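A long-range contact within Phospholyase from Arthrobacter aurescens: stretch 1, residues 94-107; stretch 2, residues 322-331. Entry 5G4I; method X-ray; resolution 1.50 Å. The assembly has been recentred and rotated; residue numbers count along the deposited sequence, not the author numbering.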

# COMPACT_ATOMS: atom_id res chain seq x y z
N SER A 94 -17.04 10.38 10.66
CA SER A 94 -17.46 9.32 11.57
C SER A 94 -17.12 7.89 11.09
O SER A 94 -17.00 6.96 11.92
CB SER A 94 -18.95 9.36 11.95
OG SER A 94 -19.73 9.08 10.87
N ARG A 95 -17.07 7.64 9.78
CA ARG A 95 -16.96 6.24 9.30
C ARG A 95 -15.69 5.53 9.76
O ARG A 95 -15.77 4.33 10.17
CB ARG A 95 -17.07 6.10 7.74
CG ARG A 95 -18.27 6.77 7.07
CD ARG A 95 -19.66 6.43 7.60
NE ARG A 95 -19.94 5.02 7.72
CZ ARG A 95 -20.39 4.22 6.75
NH1 ARG A 95 -20.45 4.64 5.49
NH2 ARG A 95 -20.69 2.93 6.97
N VAL A 96 -14.54 6.21 9.71
CA VAL A 96 -13.30 5.58 10.18
C VAL A 96 -13.34 5.23 11.69
O VAL A 96 -12.79 4.21 12.11
CB VAL A 96 -12.02 6.39 9.83
CG1 VAL A 96 -12.00 7.76 10.50
CG2 VAL A 96 -10.75 5.56 10.10
N VAL A 97 -14.00 6.12 12.45
CA VAL A 97 -14.10 5.85 13.90
C VAL A 97 -15.01 4.66 14.17
O VAL A 97 -14.71 3.80 15.01
CB VAL A 97 -14.57 7.15 14.63
CG1 VAL A 97 -14.70 6.90 16.15
CG2 VAL A 97 -13.52 8.20 14.42
N GLU A 98 -16.16 4.61 13.49
CA GLU A 98 -17.08 3.50 13.59
C GLU A 98 -16.37 2.16 13.24
O GLU A 98 -16.50 1.14 13.92
CB GLU A 98 -18.28 3.65 12.68
CG GLU A 98 -19.19 4.79 13.07
CD GLU A 98 -20.10 5.29 11.92
OE1 GLU A 98 -20.20 4.63 10.80
OE2 GLU A 98 -20.72 6.39 12.18
N TYR A 99 -15.62 2.18 12.13
CA TYR A 99 -14.88 0.96 11.75
C TYR A 99 -13.78 0.59 12.78
O TYR A 99 -13.70 -0.60 13.11
CB TYR A 99 -14.25 1.10 10.33
CG TYR A 99 -13.55 -0.15 9.86
CD1 TYR A 99 -14.10 -1.43 9.99
CD2 TYR A 99 -12.30 -0.06 9.32
CE1 TYR A 99 -13.42 -2.59 9.61
CE2 TYR A 99 -11.63 -1.22 8.81
CZ TYR A 99 -12.21 -2.47 8.99
OH TYR A 99 -11.54 -3.65 8.58
N ALA A 100 -13.00 1.56 13.25
CA ALA A 100 -11.99 1.29 14.25
C ALA A 100 -12.61 0.69 15.52
O ALA A 100 -12.08 -0.27 16.08
CB ALA A 100 -11.19 2.57 14.60
N GLU A 101 -13.73 1.25 16.00
CA GLU A 101 -14.44 0.68 17.13
C GLU A 101 -14.89 -0.79 16.88
O GLU A 101 -14.71 -1.70 17.77
CB GLU A 101 -15.63 1.58 17.56
CG GLU A 101 -15.14 2.89 18.18
CD GLU A 101 -16.28 3.88 18.40
OE1 GLU A 101 -17.30 3.88 17.67
OE2 GLU A 101 -16.05 4.85 19.16
N ALA A 102 -15.42 -1.07 15.71
CA ALA A 102 -15.90 -2.40 15.38
C ALA A 102 -14.73 -3.41 15.29
O ALA A 102 -14.82 -4.56 15.83
CB ALA A 102 -16.69 -2.45 14.07
N LEU A 103 -13.62 -3.02 14.65
CA LEU A 103 -12.49 -3.92 14.55
C LEU A 103 -11.82 -4.16 15.92
O LEU A 103 -11.49 -5.32 16.26
CB LEU A 103 -11.51 -3.38 13.48
CG LEU A 103 -10.24 -4.22 13.26
CD1 LEU A 103 -10.58 -5.59 12.71
CD2 LEU A 103 -9.39 -3.42 12.22
N LEU A 104 -11.67 -3.08 16.69
CA LEU A 104 -10.99 -3.23 18.00
C LEU A 104 -11.85 -4.02 18.99
O LEU A 104 -11.30 -4.65 19.92
CB LEU A 104 -10.56 -1.87 18.51
CG LEU A 104 -9.38 -1.18 17.77
CD1 LEU A 104 -9.25 0.28 18.14
CD2 LEU A 104 -8.07 -1.96 17.98
N SER A 105 -13.16 -4.06 18.79
CA SER A 105 -14.06 -4.87 19.68
C SER A 105 -13.79 -6.38 19.49
O SER A 105 -14.24 -7.21 20.26
CB SER A 105 -15.55 -4.58 19.39
OG SER A 105 -16.04 -5.16 18.15
N LYS A 106 -13.09 -6.78 18.39
CA LYS A 106 -12.68 -8.16 18.11
C LYS A 106 -11.38 -8.58 18.76
O LYS A 106 -10.92 -9.73 18.51
CB LYS A 106 -12.60 -8.41 16.56
CG LYS A 106 -13.85 -8.05 15.81
CD LYS A 106 -15.05 -8.84 16.27
CE LYS A 106 -16.20 -8.67 15.25
NZ LYS A 106 -17.45 -9.31 15.75
N PHE A 107 -10.83 -7.70 19.59
CA PHE A 107 -9.56 -7.93 20.30
C PHE A 107 -9.69 -7.79 21.81
O PHE A 107 -10.48 -7.07 22.26
CB PHE A 107 -8.45 -6.95 19.83
CG PHE A 107 -7.91 -7.25 18.45
CD1 PHE A 107 -6.89 -8.11 18.31
CD2 PHE A 107 -8.45 -6.67 17.35
CE1 PHE A 107 -6.41 -8.41 17.07
CE2 PHE A 107 -8.00 -6.96 16.09
CZ PHE A 107 -6.97 -7.84 15.95
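Stretch 2 (322-331) GLAVLRYMDQ

Packing of helix 322-331 of the phospholyase on the helix of stretch 1, more than 200 residues away in the same chain. Stretch 2 is helical throughout, continuing a helix that begins earlier in the chain; its backbone amides from Leu326 to Gln331 are each satisfied by the carbonyl four residues back, as in Leu326 N to Gly322 O (3.2 Å) and Gln331 N to Arg327 O (2.9 Å). In stretch 1 the same pattern runs from Glu98 N to Ser94 O (2.9 Å) as far as Ser105 N to Glu101 O (3.0 Å); Lys106 N then bonds Leu103 O at 3.0 Å, three residues back, and Phe107 N bonds Leu104 O at 3.1 Å in a type I turn from Leu104 to Phe107. The two helices run in broadly the same direction, crossing at 39° with their axes 9.8 Å apart at closest approach. The backbones come nearest where Tyr99 CA lies 5.5 Å from Leu323 CA, and the contact buries 454 Å² in all.

Close approach at this end depends on Gly322. Its CA sits over one face of the Tyr99 ring, 4.0 Å from the ring centroid, in a CH-pi contact, and Gly322 C is 3.3 Å from Tyr99 CE1. A CB at this position would point toward stretch 1 and fall 2.4 Å from Tyr99 CZ, a clash. The polar atoms here are joined by a water: it accepts from Tyr99 OH at 2.7 Å and donates to Gly322 O at 2.9 Å, so the buried tyrosine hydroxyl has a partner, and the carbonyl that also receives Leu326 N gains a second donor.

Leu323 (m, t) fits as a knob among Arg95, Glu98, Tyr99 and Ala102. Its CG packs 3.7 Å from Tyr99 CB and its CD2 3.9 Å from Ala102 CB, while CD1 lies 3.7 Å from Arg95 NH2. Leu323 has no polar side-chain atom; of the charged groups around it, Arg95 NE donates to Glu98 OE1 at 3.1 Å in a salt bridge between residues three apart in the helix, Glu98 OE2 accepts from Ser94 OG at 3.2 Å, and Arg95 NH1 is bonded elsewhere in the structure. One turn further along stretch 2, Leu326 points toward stretch 1 and places CD1 3.8 Å from Tyr99 CE1, 4.0 Å from Ala102 CB and 4.3 Å from Leu103 CB.

Direct hydrogen bonding between the stretches is confined to the far end. Lys106, in the turn after the helix, points toward stretch 2 with a side chain (m, m, t, t) that carries CE to 4.2 Å from Leu326 CD2 and NZ to the carboxylate of Asp330. Lys106 NZ donates to Asp330 OD1 at 2.9 Å, the salt bridge, and weakly to Asp330 OD2 at 3.2 Å, so one ammonium serves both oxygens of an exposed acid. Beside it, Ser105 OG donates to Ala102 O at 2.7 Å. Leucine side chains fill the middle of the contact, flanked by Arg95 and Glu98, with a water link at Gly322 and an ion pair at Asp330.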

# COMPACT_ATOMS: atom_id res chain seq x y z
N GLY A 322 -14.85 -2.14 5.04
CA GLY A 322 -14.46 -3.00 6.16
C GLY A 322 -15.60 -3.21 7.18
O GLY A 322 -15.75 -4.34 7.70
N LEU A 323 -16.43 -2.16 7.41
CA LEU A 323 -17.58 -2.32 8.33
C LEU A 323 -18.58 -3.34 7.74
O LEU A 323 -19.13 -4.17 8.48
CB LEU A 323 -18.24 -0.95 8.54
CG LEU A 323 -17.71 -0.03 9.60
CD1 LEU A 323 -18.24 1.41 9.29
CD2 LEU A 323 -18.19 -0.59 11.00
N ALA A 324 -18.82 -3.27 6.41
CA ALA A 324 -19.77 -4.23 5.79
C ALA A 324 -19.33 -5.66 5.81
O ALA A 324 -20.16 -6.61 6.00
CB ALA A 324 -20.09 -3.77 4.37
N VAL A 325 -18.02 -5.89 5.72
CA VAL A 325 -17.46 -7.26 5.86
C VAL A 325 -17.72 -7.81 7.27
O VAL A 325 -18.19 -8.97 7.43
CB VAL A 325 -15.96 -7.34 5.48
CG1 VAL A 325 -15.34 -8.69 5.87
CG2 VAL A 325 -15.86 -7.10 3.96
N LEU A 326 -17.38 -6.99 8.31
CA LEU A 326 -17.61 -7.45 9.67
C LEU A 326 -19.08 -7.64 9.99
O LEU A 326 -19.46 -8.66 10.61
CB LEU A 326 -16.98 -6.47 10.68
CG LEU A 326 -15.45 -6.42 10.86
CD1 LEU A 326 -15.03 -5.25 11.79
CD2 LEU A 326 -14.90 -7.76 11.31
N ARG A 327 -19.93 -6.72 9.52
CA ARG A 327 -21.37 -6.83 9.78
C ARG A 327 -21.93 -8.13 9.15
O ARG A 327 -22.75 -8.85 9.74
CB ARG A 327 -22.16 -5.60 9.33
CG ARG A 327 -23.65 -5.86 9.52
N TYR A 328 -21.57 -8.42 7.88
CA TYR A 328 -22.04 -9.60 7.20
C TYR A 328 -21.59 -10.87 7.82
O TYR A 328 -22.38 -11.82 8.09
CB TYR A 328 -21.71 -9.56 5.67
CG TYR A 328 -22.38 -10.62 4.87
CD1 TYR A 328 -21.83 -11.91 4.71
CD2 TYR A 328 -23.59 -10.31 4.20
CE1 TYR A 328 -22.51 -12.88 3.99
CE2 TYR A 328 -24.25 -11.30 3.48
CZ TYR A 328 -23.69 -12.54 3.39
OH TYR A 328 -24.33 -13.59 2.64
N MET A 329 -20.29 -10.93 8.18
CA MET A 329 -19.82 -12.17 8.83
C MET A 329 -20.50 -12.42 10.20
O MET A 329 -20.74 -13.58 10.57
CB MET A 329 -18.19 -12.29 8.87
CG MET A 329 -17.58 -11.44 9.86
SD MET A 329 -15.74 -11.96 9.89
CE MET A 329 -15.80 -13.42 10.88
N ASP A 330 -20.77 -11.31 10.95
CA ASP A 330 -21.48 -11.42 12.24
C ASP A 330 -22.92 -11.93 11.95
O ASP A 330 -23.39 -12.87 12.65
CB ASP A 330 -21.45 -10.08 12.99
CG ASP A 330 -20.06 -9.72 13.63
OD1 ASP A 330 -19.14 -10.51 13.66
OD2 ASP A 330 -20.01 -8.50 14.07
N GLN A 331 -23.67 -11.22 11.09
CA GLN A 331 -25.11 -11.55 10.85
C GLN A 331 -25.32 -12.95 10.38
O GLN A 331 -26.30 -13.63 10.78
CB GLN A 331 -25.65 -10.60 9.78
CG GLN A 331 -25.90 -9.18 10.32
CD GLN A 331 -26.40 -8.21 9.22
OE1 GLN A 331 -26.83 -7.10 9.53
NE2 GLN A 331 -26.30 -8.62 7.93
O HOH W 1 -13.21 -5.70 8.01